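Local coordinates for protein N-acetylgalactosaminyltransferase 7 (Homo sapiens, PDB 6IWR) that belongs to the polypeptide GalNAc transferase family and pairs a GT-A glycosyltransferase domain with a ricin-type beta-trefoil lectin domain, at residues Leu146-Val152 / Leu233-Tyr239; Arg262-Pro268 / Phe332-Phe338; Gly532-Met536 / Gln574-Ser578; Phe545-Gln549 / Thr558-Ser562. All coordinates share one frame. Numbering follows the deposited sequence.

Contact 1 (Leu146-Val152 / Leu233-Tyr239)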
# COMPACT_ATOMS: atom_id res chain seq x y z
N LEU A 146 -46.42 12.55 5.98
CA LEU A 146 -45.33 12.06 5.17
C LEU A 146 -45.65 10.86 4.31
O LEU A 146 -46.56 10.11 4.59
CB LEU A 146 -44.17 11.68 6.07
CG LEU A 146 -43.68 12.71 7.07
CD1 LEU A 146 -43.14 12.04 8.31
CD2 LEU A 146 -42.62 13.58 6.42
N LEU A 147 -44.90 10.72 3.23
CA LEU A 147 -44.98 9.56 2.36
C LEU A 147 -44.47 8.32 3.07
O LEU A 147 -43.60 8.40 3.90
CB LEU A 147 -44.11 9.78 1.13
CG LEU A 147 -44.57 10.42 -0.17
CD1 LEU A 147 -46.02 10.84 -0.17
CD2 LEU A 147 -43.68 11.58 -0.55
N THR A 148 -45.01 7.16 2.72
CA THR A 148 -44.45 5.90 3.19
C THR A 148 -43.19 5.53 2.39
O THR A 148 -42.89 6.13 1.36
CB THR A 148 -45.49 4.79 3.05
OG1 THR A 148 -45.78 4.60 1.65
CG2 THR A 148 -46.77 5.16 3.79
N SER A 149 -42.44 4.53 2.86
CA SER A 149 -41.22 4.17 2.16
C SER A 149 -40.97 2.67 2.14
O SER A 149 -41.25 1.95 3.11
CB SER A 149 -39.98 4.85 2.78
OG SER A 149 -40.05 6.26 2.62
N SER A 150 -40.43 2.20 1.02
CA SER A 150 -39.75 0.90 0.97
C SER A 150 -38.26 1.16 1.13
O SER A 150 -37.68 1.89 0.32
CB SER A 150 -40.05 0.21 -0.36
OG SER A 150 -41.45 -0.02 -0.54
N VAL A 151 -37.63 0.62 2.17
CA VAL A 151 -36.17 0.67 2.20
C VAL A 151 -35.64 -0.57 1.50
O VAL A 151 -36.08 -1.70 1.79
CB VAL A 151 -35.60 0.83 3.63
CG1 VAL A 151 -36.47 1.71 4.53
CG2 VAL A 151 -35.29 -0.50 4.30
N VAL A 152 -34.74 -0.38 0.54
CA VAL A 152 -34.15 -1.50 -0.18
C VAL A 152 -32.67 -1.54 0.17
O VAL A 152 -32.00 -0.51 0.18
CB VAL A 152 -34.39 -1.41 -1.70
CG1 VAL A 152 -35.64 -0.58 -2.01
CG2 VAL A 152 -33.24 -0.85 -2.34
N LEU A 233 -44.40 -1.46 -2.52
CA LEU A 233 -45.38 -0.99 -1.54
C LEU A 233 -45.20 0.47 -1.13
O LEU A 233 -46.18 1.13 -0.79
CB LEU A 233 -45.29 -1.85 -0.30
CG LEU A 233 -46.02 -3.17 -0.21
CD1 LEU A 233 -46.33 -3.73 -1.58
CD2 LEU A 233 -45.16 -4.12 0.59
N GLY A 234 -43.98 0.97 -1.07
CA GLY A 234 -43.78 2.28 -0.50
C GLY A 234 -43.94 3.41 -1.50
O GLY A 234 -43.76 3.30 -2.72
N GLN A 235 -44.28 4.57 -0.99
CA GLN A 235 -44.34 5.70 -1.89
C GLN A 235 -42.95 6.21 -2.25
O GLN A 235 -42.73 6.61 -3.40
CB GLN A 235 -45.18 6.80 -1.25
CG GLN A 235 -46.62 6.37 -0.99
CD GLN A 235 -47.39 7.36 -0.15
OE1 GLN A 235 -46.92 7.78 0.91
NE2 GLN A 235 -48.57 7.76 -0.63
N VAL A 236 -41.98 6.19 -1.33
CA VAL A 236 -40.62 6.55 -1.71
C VAL A 236 -39.71 5.37 -1.49
O VAL A 236 -39.93 4.55 -0.59
CB VAL A 236 -40.08 7.82 -0.99
CG1 VAL A 236 -41.21 8.67 -0.44
CG2 VAL A 236 -39.01 7.50 0.03
N LEU A 237 -38.70 5.24 -2.36
CA LEU A 237 -37.61 4.29 -2.19
C LEU A 237 -36.51 4.92 -1.35
O LEU A 237 -36.12 6.06 -1.60
CB LEU A 237 -37.05 3.86 -3.54
CG LEU A 237 -38.03 3.15 -4.47
CD1 LEU A 237 -37.48 3.12 -5.88
CD2 LEU A 237 -38.28 1.71 -3.93
N ILE A 238 -36.05 4.21 -0.33
CA ILE A 238 -34.88 4.63 0.44
C ILE A 238 -33.84 3.54 0.27
O ILE A 238 -34.03 2.42 0.77
CB ILE A 238 -35.19 4.86 1.93
CG1 ILE A 238 -36.38 5.80 2.12
CG2 ILE A 238 -33.92 5.43 2.64
CD1 ILE A 238 -36.60 6.23 3.56
N TYR A 239 -32.75 3.86 -0.42
CA TYR A 239 -31.65 2.91 -0.57
C TYR A 239 -30.68 3.04 0.60
O TYR A 239 -30.39 4.14 1.07
CB TYR A 239 -30.93 3.14 -1.90
CG TYR A 239 -31.75 2.72 -3.08
CD1 TYR A 239 -31.69 1.42 -3.55
CD2 TYR A 239 -32.61 3.63 -3.70
CE1 TYR A 239 -32.47 1.01 -4.63
CE2 TYR A 239 -33.40 3.24 -4.78
CZ TYR A 239 -33.33 1.92 -5.24
OH TYR A 239 -34.11 1.50 -6.31
O HOH W 1 -47.62 1.89 1.65

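Contact 2 (Arg262-Pro268 / Phe332-Phe338)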
# COMPACT_ATOMS: atom_id res chain seq x y z
N ARG A 262 -42.37 16.04 -5.20
CA ARG A 262 -41.98 14.70 -5.59
C ARG A 262 -40.72 14.65 -6.45
O ARG A 262 -40.18 13.55 -6.64
CB ARG A 262 -43.12 14.04 -6.36
CG ARG A 262 -43.63 14.88 -7.50
CD ARG A 262 -44.82 14.22 -8.14
NE ARG A 262 -44.45 12.85 -8.44
CZ ARG A 262 -43.95 12.46 -9.61
NH1 ARG A 262 -43.60 11.18 -9.80
NH2 ARG A 262 -43.82 13.35 -10.59
N THR A 263 -40.26 15.78 -7.02
CA THR A 263 -39.04 15.82 -7.81
C THR A 263 -37.82 16.15 -6.97
O THR A 263 -36.75 16.40 -7.53
CB THR A 263 -39.14 16.84 -8.96
OG1 THR A 263 -39.29 18.16 -8.41
CG2 THR A 263 -40.30 16.53 -9.89
N ILE A 264 -37.96 16.21 -5.66
CA ILE A 264 -36.80 16.35 -4.80
C ILE A 264 -36.30 14.96 -4.45
O ILE A 264 -37.09 14.05 -4.17
CB ILE A 264 -37.14 17.17 -3.54
CG1 ILE A 264 -37.68 18.54 -3.95
CG2 ILE A 264 -35.92 17.31 -2.62
CD1 ILE A 264 -37.99 19.44 -2.79
N CYS A 265 -35.00 14.78 -4.52
CA CYS A 265 -34.35 13.56 -4.08
C CYS A 265 -33.46 13.91 -2.90
O CYS A 265 -32.73 14.90 -2.93
CB CYS A 265 -33.55 12.91 -5.21
SG CYS A 265 -32.37 11.70 -4.72
N THR A 266 -33.52 13.09 -1.87
CA THR A 266 -33.00 13.45 -0.57
C THR A 266 -31.86 12.53 -0.19
O THR A 266 -31.83 11.36 -0.59
CB THR A 266 -34.14 13.38 0.43
OG1 THR A 266 -34.72 14.68 0.52
CG2 THR A 266 -33.63 13.09 1.72
N VAL A 267 -30.91 13.06 0.59
CA VAL A 267 -29.71 12.33 0.98
C VAL A 267 -29.38 12.62 2.44
O VAL A 267 -29.20 13.78 2.81
CB VAL A 267 -28.50 12.68 0.09
CG1 VAL A 267 -27.42 11.64 0.28
CG2 VAL A 267 -28.91 12.77 -1.39
N PRO A 268 -29.30 11.61 3.29
CA PRO A 268 -28.82 11.84 4.66
C PRO A 268 -27.34 12.18 4.68
O PRO A 268 -26.59 11.86 3.76
CB PRO A 268 -29.08 10.49 5.34
CG PRO A 268 -28.86 9.50 4.20
CD PRO A 268 -29.46 10.18 2.98
N PHE A 332 -29.79 7.15 -0.43
CA PHE A 332 -30.60 8.29 -0.85
C PHE A 332 -32.08 7.90 -0.76
O PHE A 332 -32.43 6.74 -0.49
CB PHE A 332 -30.21 8.78 -2.26
CG PHE A 332 -30.45 7.77 -3.36
CD1 PHE A 332 -29.56 6.74 -3.58
CD2 PHE A 332 -31.56 7.89 -4.18
CE1 PHE A 332 -29.75 5.82 -4.59
CE2 PHE A 332 -31.76 6.96 -5.21
CZ PHE A 332 -30.84 5.92 -5.40
N ALA A 333 -32.94 8.88 -1.01
CA ALA A 333 -34.39 8.68 -1.07
C ALA A 333 -34.93 9.44 -2.28
O ALA A 333 -34.56 10.60 -2.50
CB ALA A 333 -35.05 9.17 0.23
N ILE A 334 -35.76 8.77 -3.09
CA ILE A 334 -36.55 9.40 -4.15
C ILE A 334 -37.95 8.87 -4.08
O ILE A 334 -38.18 7.72 -3.69
CB ILE A 334 -36.06 9.15 -5.60
CG1 ILE A 334 -35.19 7.94 -5.74
CG2 ILE A 334 -35.46 10.39 -6.28
CD1 ILE A 334 -34.58 8.04 -7.16
N GLU A 335 -38.90 9.70 -4.52
CA GLU A 335 -40.24 9.21 -4.76
C GLU A 335 -40.18 8.13 -5.83
O GLU A 335 -39.46 8.26 -6.83
CB GLU A 335 -41.16 10.35 -5.15
CG GLU A 335 -42.63 10.07 -4.98
CD GLU A 335 -43.39 10.28 -6.27
OE1 GLU A 335 -42.95 9.71 -7.29
OE2 GLU A 335 -44.41 11.04 -6.25
N ARG A 336 -40.88 7.04 -5.62
CA ARG A 336 -40.70 5.87 -6.46
C ARG A 336 -41.07 6.05 -7.92
O ARG A 336 -40.39 5.56 -8.80
CB ARG A 336 -41.45 4.70 -5.86
CG ARG A 336 -41.08 3.38 -6.48
CD ARG A 336 -42.11 2.34 -6.14
NE ARG A 336 -41.82 1.08 -6.78
CZ ARG A 336 -42.48 0.63 -7.82
NH1 ARG A 336 -43.44 1.36 -8.33
NH2 ARG A 336 -42.17 -0.53 -8.35
N GLU A 337 -42.16 6.74 -8.18
CA GLU A 337 -42.57 7.02 -9.53
C GLU A 337 -41.57 7.90 -10.24
O GLU A 337 -41.28 7.71 -11.40
CB GLU A 337 -43.94 7.68 -9.52
CG GLU A 337 -45.01 6.89 -10.22
CD GLU A 337 -46.20 7.75 -10.60
OE1 GLU A 337 -46.70 8.49 -9.73
OE2 GLU A 337 -46.64 7.67 -11.76
N PHE A 338 -41.06 8.89 -9.52
CA PHE A 338 -40.11 9.83 -10.08
C PHE A 338 -38.81 9.19 -10.51
O PHE A 338 -38.33 9.45 -11.58
CB PHE A 338 -39.83 10.91 -9.05
CG PHE A 338 -38.95 11.99 -9.56
CD1 PHE A 338 -39.32 12.75 -10.64
CD2 PHE A 338 -37.76 12.25 -8.95
CE1 PHE A 338 -38.51 13.75 -11.10
CE2 PHE A 338 -36.95 13.26 -9.40
CZ PHE A 338 -37.32 14.00 -10.48

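Contact 3 (Gly532-Met536 / Gln574-Ser578)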
# COMPACT_ATOMS: atom_id res chain seq x y z
N GLY A 532 19.03 15.35 -6.72
CA GLY A 532 19.25 14.43 -7.82
C GLY A 532 19.06 15.08 -9.19
O GLY A 532 18.74 16.27 -9.36
N SER A 533 19.35 14.26 -10.20
CA SER A 533 18.86 14.43 -11.55
C SER A 533 17.73 13.46 -11.84
O SER A 533 17.39 13.22 -13.00
CB SER A 533 19.99 14.21 -12.55
OG SER A 533 20.76 15.40 -12.71
N LYS A 534 17.19 12.84 -10.78
CA LYS A 534 16.09 11.91 -10.90
C LYS A 534 14.79 12.67 -11.13
O LYS A 534 14.63 13.83 -10.75
CB LYS A 534 15.94 11.06 -9.65
CG LYS A 534 17.07 10.12 -9.37
CD LYS A 534 17.24 9.99 -7.86
CE LYS A 534 17.17 8.56 -7.38
NZ LYS A 534 18.31 8.26 -6.47
N VAL A 535 13.86 11.97 -11.78
CA VAL A 535 12.52 12.47 -12.03
C VAL A 535 11.60 11.86 -11.00
O VAL A 535 11.51 10.63 -10.86
CB VAL A 535 12.07 12.11 -13.45
CG1 VAL A 535 10.67 12.61 -13.70
CG2 VAL A 535 13.05 12.70 -14.41
N MET A 536 10.89 12.72 -10.29
CA MET A 536 10.05 12.36 -9.18
C MET A 536 8.59 12.56 -9.58
O MET A 536 8.29 13.29 -10.52
CB MET A 536 10.45 13.24 -7.99
CG MET A 536 9.77 12.98 -6.66
SD MET A 536 10.25 14.32 -5.54
CE MET A 536 10.10 15.72 -6.66
N GLN A 574 16.82 3.18 -15.35
CA GLN A 574 16.96 4.47 -14.70
C GLN A 574 16.50 5.59 -15.60
O GLN A 574 16.82 5.62 -16.79
CB GLN A 574 18.41 4.72 -14.32
CG GLN A 574 18.61 5.36 -12.98
CD GLN A 574 19.84 4.84 -12.27
OE1 GLN A 574 20.94 4.95 -12.80
NE2 GLN A 574 19.65 4.24 -11.09
N VAL A 575 15.73 6.51 -15.04
CA VAL A 575 15.24 7.68 -15.75
C VAL A 575 15.79 8.92 -15.06
O VAL A 575 15.56 9.12 -13.86
CB VAL A 575 13.70 7.72 -15.79
CG1 VAL A 575 13.25 9.08 -16.29
CG2 VAL A 575 13.15 6.60 -16.65
N PHE A 576 16.48 9.76 -15.80
CA PHE A 576 17.01 10.98 -15.20
C PHE A 576 17.01 12.07 -16.26
O PHE A 576 16.62 11.83 -17.41
CB PHE A 576 18.41 10.73 -14.62
CG PHE A 576 19.35 10.10 -15.59
CD1 PHE A 576 20.06 10.88 -16.50
CD2 PHE A 576 19.50 8.71 -15.64
CE1 PHE A 576 20.93 10.32 -17.43
CE2 PHE A 576 20.38 8.14 -16.58
CZ PHE A 576 21.09 8.95 -17.47
N ILE A 577 17.45 13.27 -15.88
CA ILE A 577 17.69 14.36 -16.83
C ILE A 577 19.17 14.70 -16.82
O ILE A 577 19.79 14.82 -15.75
CB ILE A 577 16.84 15.62 -16.52
CG1 ILE A 577 17.12 16.14 -15.12
CG2 ILE A 577 15.37 15.35 -16.68
CD1 ILE A 577 16.47 17.47 -14.85
N SER A 578 19.75 14.87 -18.00
CA SER A 578 21.15 15.21 -18.15
C SER A 578 21.27 16.27 -19.24
O SER A 578 20.28 16.61 -19.89
CB SER A 578 21.98 13.98 -18.47
OG SER A 578 21.34 13.26 -19.49

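Contact 4 (Phe545-Gln549 / Thr558-Ser562)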
# COMPACT_ATOMS: atom_id res chain seq x y z
N PHE A 545 4.94 22.85 -11.22
CA PHE A 545 5.71 21.95 -12.06
C PHE A 545 5.35 22.10 -13.54
O PHE A 545 5.36 21.12 -14.29
CB PHE A 545 5.52 20.51 -11.60
CG PHE A 545 5.62 20.34 -10.12
CD1 PHE A 545 6.73 20.77 -9.45
CD2 PHE A 545 4.59 19.75 -9.40
CE1 PHE A 545 6.83 20.61 -8.08
CE2 PHE A 545 4.67 19.59 -8.03
CZ PHE A 545 5.79 20.02 -7.38
N LYS A 546 5.00 23.32 -13.97
CA LYS A 546 4.83 23.63 -15.39
C LYS A 546 6.18 23.61 -16.08
O LYS A 546 6.66 24.65 -16.53
CB LYS A 546 4.16 24.99 -15.58
CG LYS A 546 2.78 25.13 -14.95
CD LYS A 546 2.56 26.55 -14.41
CE LYS A 546 1.55 27.35 -15.22
NZ LYS A 546 1.87 27.33 -16.68
N GLU A 547 6.82 22.44 -16.19
CA GLU A 547 8.25 22.49 -16.44
C GLU A 547 8.75 21.53 -17.52
O GLU A 547 9.96 21.23 -17.56
CB GLU A 547 8.98 22.25 -15.12
CG GLU A 547 8.69 20.89 -14.50
CD GLU A 547 9.47 20.65 -13.22
OE1 GLU A 547 9.16 21.30 -12.19
OE2 GLU A 547 10.41 19.83 -13.26
N TRP A 548 7.90 21.06 -18.43
CA TRP A 548 8.31 20.15 -19.49
C TRP A 548 7.80 20.66 -20.83
O TRP A 548 6.70 21.21 -20.92
CB TRP A 548 7.78 18.70 -19.26
CG TRP A 548 8.23 18.08 -17.98
CD1 TRP A 548 7.54 18.03 -16.81
CD2 TRP A 548 9.49 17.43 -17.74
NE1 TRP A 548 8.29 17.39 -15.84
CE2 TRP A 548 9.49 17.01 -16.38
CE3 TRP A 548 10.62 17.16 -18.53
CZ2 TRP A 548 10.57 16.34 -15.79
CZ3 TRP A 548 11.70 16.49 -17.96
CH2 TRP A 548 11.66 16.08 -16.59
N GLN A 549 8.60 20.49 -21.87
CA GLN A 549 8.09 20.65 -23.21
C GLN A 549 8.51 19.46 -24.05
O GLN A 549 9.64 18.98 -23.94
CB GLN A 549 8.55 21.97 -23.83
CG GLN A 549 9.91 21.96 -24.45
CD GLN A 549 10.10 23.20 -25.30
OE1 GLN A 549 9.14 23.77 -25.81
NE2 GLN A 549 11.35 23.63 -25.46
N THR A 558 12.23 18.06 -22.81
CA THR A 558 13.22 18.95 -22.24
C THR A 558 12.66 19.61 -20.98
O THR A 558 11.48 19.99 -20.94
CB THR A 558 13.70 19.96 -23.29
OG1 THR A 558 13.82 21.25 -22.68
CG2 THR A 558 12.77 20.02 -24.47
N HIS A 559 13.49 19.65 -19.94
CA HIS A 559 13.17 20.29 -18.67
C HIS A 559 13.41 21.79 -18.79
O HIS A 559 14.51 22.22 -19.15
CB HIS A 559 14.04 19.73 -17.56
CG HIS A 559 13.66 20.17 -16.18
ND1 HIS A 559 14.53 20.81 -15.33
CD2 HIS A 559 12.50 20.01 -15.49
CE1 HIS A 559 13.93 21.04 -14.17
NE2 HIS A 559 12.70 20.57 -14.24
N ILE A 560 12.40 22.58 -18.48
CA ILE A 560 12.47 23.99 -18.86
C ILE A 560 13.35 24.80 -17.92
O ILE A 560 14.16 25.60 -18.39
CB ILE A 560 11.07 24.61 -18.94
CG1 ILE A 560 10.22 23.90 -20.01
CG2 ILE A 560 11.21 26.07 -19.24
CD1 ILE A 560 8.83 24.41 -20.07
N PRO A 561 13.20 24.67 -16.60
CA PRO A 561 14.06 25.47 -15.70
C PRO A 561 15.54 25.26 -15.97
O PRO A 561 16.24 26.20 -16.36
CB PRO A 561 13.64 25.01 -14.30
CG PRO A 561 12.52 24.04 -14.49
CD PRO A 561 12.05 24.09 -15.90
N SER A 562 16.04 24.04 -15.81
CA SER A 562 17.37 23.74 -16.33
C SER A 562 17.29 23.74 -17.85
O SER A 562 16.25 24.02 -18.45
CB SER A 562 17.89 22.39 -15.83
OG SER A 562 17.24 21.26 -16.39

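Contact 1 (Leu146-Val152 / Leu233-Tyr239)
Strands 149-152 and 236-239 run parallel, their short axes 4.7 Å apart at closest approach and 26° from exact alignment. The backbone of S150 lies between two partners, as parallel pairing demands: its N donates to V236 O (2.9 Å) and its O accepts from I238 N (2.9 Å). V236 N to T148 O (2.8 Å) and V152 N to I238 O (2.9 Å) extend the pairing at both ends. Just before the strands, side chains add to the backbone bonds. Q235 OE1 accepts from T148 N (2.7 Å), while T148 OG1 accepts from Q235 N (3.0 Å), a reciprocal exchange. L147 CB packs on V236 CG1 at 3.5 Å, and V152 CG1 reaches L237 CD2 at 4.0 Å. This is the buried parallel core of a GT-A, Rossmann-like sheet. Helix 251-260 covers the face bearing S149, V236 and I238, and helix 336-342 meets L237 and Y239 on the other; strand 179-186 pairs with the other edge of 149-155.

Contact 2 (Arg262-Pro268 / Phe332-Phe338)
R262 spreads its guanidinium against the carboxylate of E335, edge on: NE donates to E335 OE2 at 2.8 Å, and R262 NH1 donates to E335 OE1 at 3.0 Å, a two-pronged salt bridge. The same carboxylate has a second task. E335 occupies the N-cap position of helix 336-342, and its OE1 accepts from F338 N at 3.0 Å, so one acidic group caps the helix and ties it to the residues leading into strand 264-268. R262 NH1 also bridges to E341 farther along that helix. Next to this charged cluster, T263 CA sits over the F338 ring face, 3.7 Å from its centroid, in a CH-pi contact, and F55 meets the same ring edge-to-face. Beyond the cluster the segments become antiparallel strands, 160° apart in direction. T266 and A333 form a hydrogen-bonded pair, with T266 N to A333 O at 2.8 Å and A333 N to T266 O at 2.7 Å. C265 CB packs on I334 CG2 (3.3 Å), and C265 SG lies obliquely beside the F332 ring, 5.2 Å from its centroid. An antiparallel strand set between 236-240 and 264-274 in a mixed sheet, and passing directly into a capped helix, fits the GT-A fold.

Contact 3 (Gly532-Met536 / Gln574-Ser578)
Three residues carry most of this small interface: S533, I577 and V535, which lose 63, 53 and 51 Å² respectively. S533 supplies a backbone hydrogen bond, its O accepting from I577 N at 2.9 Å. S533 O also lies 3.1 Å from F576 CB, while the S533 CB approaches I577 CG1 at 4.3 Å, so the serine also packs against the side chains of F576 and I577. I577 answers with its side chain as well as its amide: its CG2 is 4.2 Å from V535 CG2. V535 in turn points toward strand 575-578 and brings the same CG2 to within 4.1 Å of V575 CG1, so that this one methyl touches two branched aliphatic neighbours. L526 and L566, from strands 524-529 and 565-568, touch V535 too, and L566 also meets V575 and I577, extending the apolar cluster into the interior of the beta-trefoil. The short strands 534-536 and 575-578 differ in direction by 120°, crossing steeply instead of lying side by side. Such chemistry implies that two separate strands of the lectin domain meet here chiefly through aliphatic packing, with a backbone hydrogen bond from I577 N to S533 O beside it.

Contact 4 (Phe545-Gln549 / Thr558-Ser562)
F545 begins the first segment without touching the second; its ring rests on C525 and T527 of strand 524-529. K546 is the centre of an inverse gamma turn, closed by a weak hydrogen bond from E547 N to F545 O (2.7 Å). E547 then engages with both backbone and side chain: its O accepts from I560 N at 2.9 Å, and its OE2 accepts from H559 NE2 at 2.6 Å, near the imidazole plane. The other ring nitrogen, H559 ND1, is hydrogen-bonded to S562 OG at 2.9 Å, while E547 OE1 is hydrogen-bonded to T527 OG1, so histidine and acid are each held twice. W548 follows in a non-hydrogen-bonded pair with H559. The imidazole turns its edge to the face of the indole six-membered ring, centroids 5.2 Å apart and planes at 56°, and W548 NE1 donates to L526 O. Q549 continues the hairpin pairing with T558 through Q549 N to T558 O (3.1 Å) and T558 N to Q549 O (3.0 Å); on one face Q549 CG packs on T558 CG2 at 3.5 Å. The chemistry implies a beta-trefoil hairpin fixed by polar side chains and an aromatic pair as well as by its main chain.

In the fold
Contacts 1 and 2 form one continuous piece of the GT-A core: strands 236-240 and 332-335 are neighbours in the same sheet, joined by probable hydrogen bonds from L237 N to I334 O and from Y239 N to F332 O, both 2.9 Å. Both are largely buried, yet contact 1 is mainly parallel backbone pairing, supplemented by the T148/Q235 side-chain bonds, whereas contact 2 adds a salt bridge where sheet passes into helix. Contacts 3 and 4, on the opposite side of the chain's centre, lie in the beta-trefoil and are only partly buried. They share an interior, since I577 packs on W548 and H559; contact 3 is mostly aliphatic, contact 4 polar and aromatic around a hairpin.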